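Local coordinates for designed helical repeat protein (Synthetic construct, PDB 5CWD) that has no known natural function, being a de novo designed all-helical repeat protein made to explore repeat architectures in computational protein design, at residues Thr3-Asp6 against Ala7-Thr10. Numbering follows the deposited sequence.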
loop_
_atom_site.group_PDB
_atom_site.type_symbol
_atom_site.label_atom_id
_atom_site.label_comp_id
_atom_site.label_asym_id
_atom_site.label_seq_id
_atom_site.Cartn_x
_atom_site.Cartn_y
_atom_site.Cartn_z
ATOM N N THR A 3 12.601 -20.983 2.580
ATOM C CA THR A 3 13.393 -19.769 2.748
ATOM C C THR A 3 12.494 -18.535 2.775
ATOM O O THR A 3 11.479 -18.481 2.083
ATOM C CB THR A 3 14.424 -19.608 1.620
ATOM O OG1 THR A 3 13.749 -19.321 0.391
ATOM C CG2 THR A 3 15.248 -20.874 1.457
ATOM N N LYS A 4 12.877 -17.543 3.573
ATOM C CA LYS A 4 12.067 -16.341 3.736
ATOM C C LYS A 4 12.026 -15.504 2.467
ATOM O O LYS A 4 10.992 -14.921 2.137
ATOM C CB LYS A 4 12.596 -15.494 4.895
ATOM C CG LYS A 4 12.389 -16.133 6.258
ATOM C CD LYS A 4 12.306 -15.096 7.366
ATOM C CE LYS A 4 11.915 -15.742 8.692
ATOM N NZ LYS A 4 11.610 -14.733 9.745
ATOM N N GLU A 5 13.148 -15.440 1.759
ATOM C CA GLU A 5 13.223 -14.654 0.533
ATOM C C GLU A 5 12.258 -15.204 -0.515
ATOM O O GLU A 5 11.614 -14.441 -1.247
ATOM C CB GLU A 5 14.654 -14.639 -0.001
ATOM C CG GLU A 5 15.647 -13.974 0.945
ATOM C CD GLU A 5 15.291 -12.526 1.246
ATOM O OE1 GLU A 5 14.733 -11.852 0.355
ATOM O OE2 GLU A 5 15.566 -12.064 2.374
ATOM N N ASP A 6 12.155 -16.528 -0.574
ATOM C CA ASP A 6 11.161 -17.176 -1.420
ATOM C C ASP A 6 9.764 -16.713 -1.037
ATOM O O ASP A 6 8.949 -16.401 -1.899
ATOM C CB ASP A 6 11.246 -18.698 -1.307
ATOM C CG ASP A 6 12.344 -19.289 -2.162
ATOM O OD1 ASP A 6 12.422 -18.940 -3.360
ATOM O OD2 ASP A 6 13.129 -20.106 -1.633
ATOM N N ALA A 7 9.495 -16.676 0.264
ATOM C CA ALA A 7 8.183 -16.286 0.762
ATOM C C ALA A 7 7.865 -14.840 0.389
ATOM O O ALA A 7 6.781 -14.553 -0.123
ATOM C CB ALA A 7 8.111 -16.480 2.271
ATOM N N ARG A 8 8.808 -13.935 0.644
ATOM C CA ARG A 8 8.642 -12.535 0.265
ATOM C C ARG A 8 8.386 -12.406 -1.232
ATOM O O ARG A 8 7.436 -11.739 -1.663
ATOM C CB ARG A 8 9.878 -11.717 0.641
ATOM C CG ARG A 8 9.927 -11.266 2.091
ATOM C CD ARG A 8 10.888 -10.099 2.261
ATOM N NE ARG A 8 11.048 -9.704 3.659
ATOM C CZ ARG A 8 12.018 -10.130 4.466
ATOM N NH1 ARG A 8 12.944 -10.977 4.031
ATOM N NH2 ARG A 8 12.061 -9.701 5.720
ATOM N N SER A 9 9.247 -13.047 -2.017
ATOM C CA SER A 9 9.110 -13.039 -3.465
ATOM C C SER A 9 7.723 -13.523 -3.876
ATOM O O SER A 9 7.044 -12.889 -4.685
ATOM C CB SER A 9 10.183 -13.917 -4.102
ATOM O OG SER A 9 10.064 -13.915 -5.514
ATOM N N THR A 10 7.307 -14.640 -3.293
ATOM C CA THR A 10 6.015 -15.236 -3.596
ATOM C C THR A 10 4.888 -14.284 -3.236
ATOM O O THR A 10 3.921 -14.149 -3.980
ATOM C CB THR A 10 5.808 -16.559 -2.837
ATOM O OG1 THR A 10 6.910 -17.438 -3.088
ATOM C CG2 THR A 10 4.517 -17.236 -3.277
#
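Thr3 starts the run of i to i+4 backbone bonds that carries the chain into helix 4-20: Ala7 N donates to Thr3 O at 3.2 Å. Asp6 N also gives a long, weak bond toward Thr3 OG1, but the position of that oxygen is doubtful.

Lys4 takes part through its carbonyl. Arg8 N donates to Lys4 O at 2.8 Å, and the bond is nearly straight. Arg8 CB and CG and Ala7 CB also lie close to this oxygen. The lysine chain itself runs off from the segment 7-10.

Glu5 makes the one salt bridge here. Its OE2 lies 3.3 Å from Arg8 NH1, at the edge of the guanidinium and near its plane. The carboxylate and guanidinium planes are 34° apart, so the groups meet twisted. A bend at chi2 (-59°) folds the Glu5 carboxylate back, while Arg8 reaches it with a chain extended from CG to NE. Glu5 O accepts from Ser9 N at 2.9 Å.

Asp6 O is gripped twice by Thr10. Thr10 N donates at 2.8 Å to Asp6 O, and Thr10 OG1 donates to the same oxygen at 2.6 Å. The two donors approach from opposite faces of the carbonyl plane. Thr10 chi1 of -54° turns OG1 back beside its own backbone N, which lets the hydroxyl donate to the carbonyl four residues back.

These are the first two turns of helix 4-20, the first helix of the chain in the designed repeat array, and they are mostly exposed. Ala7 is the buried residue, set against Ala41 and Met43. Lys4 touches Met43 and Pro44, in the loop between helices 24-40 and 45-63.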